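Local coordinates for lectin 2 (Agrocybe aegerita, PDB 4TQJ), which binds glycans, specifically recognising N-acetylglucosamine at their non-reducing ends, at residues D20-G25 / V29-N34. The protein carries 1 engineered substitution. Residues are numbered along the deposited sequence; the frame is centred on the assembly and turned at random.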
ATOM      1  N   ASP A  20      -4.700   6.412   4.684  1.00 10.92           N
ATOM      2  CA  ASP A  20      -4.679   7.534   3.747  1.00 11.50           C
ATOM      3  C   ASP A  20      -5.829   8.510   4.004  1.00 11.84           C
ATOM      4  O   ASP A  20      -6.824   8.152   4.615  1.00 14.19           O
ATOM      5  CB  ASP A  20      -4.796   7.014   2.301  1.00 15.31           C
ATOM      6  CG  ASP A  20      -3.784   5.937   1.984  1.00 13.13           C
ATOM      7  OD1 ASP A  20      -2.583   6.251   1.917  1.00 15.00           O
ATOM      8  OD2 ASP A  20      -4.193   4.766   1.812  1.00 19.64           O
ATOM      9  N   ILE A  21      -5.698   9.743   3.523  1.00 14.78           N
ATOM     10  CA  ILE A  21      -6.776  10.728   3.634  1.00 14.31           C
ATOM     11  C   ILE A  21      -7.564  10.720   2.346  1.00 14.79           C
ATOM     12  O   ILE A  21      -6.984  10.793   1.268  1.00 15.09           O
ATOM     13  CB  ILE A  21      -6.242  12.153   3.792  1.00 14.48           C
ATOM     14  CG1 ILE A  21      -5.352  12.260   5.031  1.00 16.25           C
ATOM     15  CG2 ILE A  21      -7.401  13.160   3.875  1.00 15.61           C
ATOM     16  CD1 ILE A  21      -4.625  13.568   5.106  1.00 16.64           C
ATOM     17  N   VAL A  22      -8.881  10.620   2.449  1.00 11.69           N
ATOM     18  CA  VAL A  22      -9.729  10.769   1.272  1.00 12.70           C
ATOM     19  C   VAL A  22     -10.703  11.903   1.551  1.00 21.44           C
ATOM     20  O   VAL A  22     -11.479  11.849   2.508  1.00 19.75           O
ATOM     21  CB  VAL A  22     -10.454   9.462   0.916  1.00 17.33           C
ATOM     22  CG1 VAL A  22     -11.490   9.684  -0.184  1.00 19.57           C
ATOM     23  CG2 VAL A  22      -9.442   8.391   0.512  1.00 15.57           C
ATOM     24  N   GLY A  23     -10.618  12.953   0.743  1.00 16.19           N
ATOM     25  CA  GLY A  23     -11.476  14.100   0.915  1.00 17.48           C
ATOM     26  C   GLY A  23     -12.411  14.291  -0.262  1.00 20.48           C
ATOM     27  O   GLY A  23     -11.971  14.307  -1.417  1.00 21.80           O
ATOM     28  N   PHE A  24     -13.704  14.414   0.015  1.00 12.40           N
ATOM     29  CA  PHE A  24     -14.633  14.873  -1.003  1.00 15.59           C
ATOM     30  C   PHE A  24     -14.709  16.386  -0.882  1.00 16.31           C
ATOM     31  O   PHE A  24     -15.525  16.916  -0.140  1.00 18.02           O
ATOM     32  CB  PHE A  24     -16.004  14.233  -0.827  1.00 15.67           C
ATOM     33  CG  PHE A  24     -16.002  12.750  -1.053  1.00 16.36           C
ATOM     34  CD1 PHE A  24     -16.288  12.224  -2.310  1.00 17.65           C
ATOM     35  CD2 PHE A  24     -15.672  11.886  -0.023  1.00 13.79           C
ATOM     36  CE1 PHE A  24     -16.277  10.850  -2.525  1.00 14.66           C
ATOM     37  CE2 PHE A  24     -15.656  10.517  -0.222  1.00 13.86           C
ATOM     38  CZ  PHE A  24     -15.956   9.994  -1.473  1.00 13.99           C
ATOM     39  N   GLY A  25     -13.815  17.071  -1.586  1.00 18.65           N
ATOM     40  CA  GLY A  25     -13.700  18.512  -1.477  1.00 15.98           C
ATOM     41  C   GLY A  25     -14.734  19.204  -2.345  1.00 20.09           C
ATOM     42  O   GLY A  25     -15.596  18.549  -2.941  1.00 17.79           O
ATOM     43  N   VAL A  29     -12.804  14.848  -5.659  1.00 19.53           N
ATOM     44  CA  VAL A  29     -12.170  13.953  -4.704  1.00 20.70           C
ATOM     45  C   VAL A  29     -10.671  14.226  -4.615  1.00 20.61           C
ATOM     46  O   VAL A  29      -9.943  14.121  -5.605  1.00 21.30           O
ATOM     47  CB  VAL A  29     -12.400  12.495  -5.124  1.00 17.39           C
ATOM     48  CG1 VAL A  29     -11.869  11.527  -4.065  1.00 18.86           C
ATOM     49  CG2 VAL A  29     -13.880  12.257  -5.391  1.00 18.67           C
ATOM     50  N   VAL A  30     -10.214  14.590  -3.423  1.00 19.12           N
ATOM     51  CA  VAL A  30      -8.804  14.856  -3.190  1.00 16.09           C
ATOM     52  C   VAL A  30      -8.197  13.718  -2.382  1.00 20.25           C
ATOM     53  O   VAL A  30      -8.688  13.396  -1.307  1.00 18.29           O
ATOM     54  CB  VAL A  30      -8.612  16.170  -2.426  1.00 17.65           C
ATOM     55  CG1 VAL A  30      -7.146  16.518  -2.362  1.00 18.31           C
ATOM     56  CG2 VAL A  30      -9.408  17.281  -3.105  1.00 19.16           C
ATOM     57  N   ILE A  31      -7.161  13.081  -2.921  1.00 16.96           N
ATOM     58  CA  ILE A  31      -6.500  11.994  -2.220  1.00 15.12           C
ATOM     59  C   ILE A  31      -5.226  12.488  -1.568  1.00 16.46           C
ATOM     60  O   ILE A  31      -4.387  13.111  -2.222  1.00 18.94           O
ATOM     61  CB  ILE A  31      -6.136  10.824  -3.166  1.00 20.70           C
ATOM     62  CG1 ILE A  31      -7.372  10.316  -3.897  1.00 21.83           C
ATOM     63  CG2 ILE A  31      -5.490   9.686  -2.383  1.00 24.76           C
ATOM     64  CD1 ILE A  31      -8.455   9.731  -2.980  1.00 21.19           C
ATOM     65  N   GLY A  32      -5.093  12.216  -0.275  1.00 16.63           N
ATOM     66  CA  GLY A  32      -3.860  12.464   0.447  1.00 14.99           C
ATOM     67  C   GLY A  32      -3.206  11.143   0.816  1.00 17.91           C
ATOM     68  O   GLY A  32      -3.314  10.679   1.956  1.00 19.25           O
ATOM     69  N   ARG A  33      -2.513  10.533  -0.144  1.00 15.82           N
ATOM     70  CA  ARG A  33      -1.870   9.242   0.111  1.00 15.59           C
ATOM     71  C   ARG A  33      -0.768   9.334   1.178  1.00 13.02           C
ATOM     72  O   ARG A  33       0.193  10.092   1.035  1.00 16.54           O
ATOM     73  CB  ARG A  33      -1.317   8.651  -1.188  1.00 12.50           C
ATOM     74  CG  ARG A  33      -1.233   7.122  -1.202  1.00 19.47           C
ATOM     75  CD  ARG A  33       0.050   6.601  -0.556  1.00 17.23           C
ATOM     76  NE  ARG A  33       0.295   5.200  -0.903  1.00 14.58           N
ATOM     77  CZ  ARG A  33       1.379   4.521  -0.544  1.00 18.74           C
ATOM     78  NH1 ARG A  33       2.320   5.105   0.192  1.00 13.02           N
ATOM     79  NH2 ARG A  33       1.523   3.252  -0.911  1.00 12.94           N
ATOM     80  N   ASN A  34      -0.916   8.546   2.238  1.00 11.82           N
ATOM     81  CA  ASN A  34       0.084   8.457   3.304  1.00 15.61           C
ATOM     82  C   ASN A  34       1.452   8.111   2.696  1.00 14.75           C
ATOM     83  O   ASN A  34       1.689   6.966   2.305  1.00 14.42           O
ATOM     84  CB  ASN A  34      -0.364   7.385   4.306  1.00 10.05           C
ATOM     85  CG  ASN A  34       0.456   7.369   5.577  1.00 14.48           C
ATOM     86  OD1 ASN A  34       1.658   7.602   5.557  1.00 14.38           O
ATOM     87  ND2 ASN A  34      -0.199   7.051   6.702  1.00 12.61           N
TER
HETATM   88  O   HOH W   1      -2.276   3.690  -0.613  1.00 27.56           O
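In one blade of this beta-propeller, the two middle strands form a beta hairpin in which Ile21 pairs with Gly32 and Gly23 with Val30; strand 395-399 lies beside 20-25, so the blade combines an early hairpin with a late strand, a closure of the ring as in other propellers. Each hydrogen-bonded pair is held by two backbone bonds, among them Val30 N to Gly23 O at 2.7 Å. Glycine suits position 32, where the backbone passes close to Ile21, whose CB lies 4.1 Å from Gly32 CA. On the other face Val22, Phe24 and Val29 turn to the next blade, where Phe24 and Val29 touch Ile74. Val22 CG2 meets Ile31 CD1 at 3.9 Å, and Val29 CG2 rests obliquely on the Phe24 ring. Where 29-32 gives way to loop, Asp20, with CG beside its own backbone N (chi1 -52°), accepts Asn34 N at OD1 (2.9 Å) through its anti lone pair. OD2 takes Leu401 N, while Asn34 ND2 reaches Ala19 O. Arg33 NE stays 4.2 Å from Asp20 OD1, which lies well out of the guanidinium plane, so their direct attraction is probably one of charge only; a water links OD2 and, weakly, NE. The buried carboxylate thus works chiefly as an acceptor for backbone N-H groups, tying the hairpin's end to the C-terminal segment.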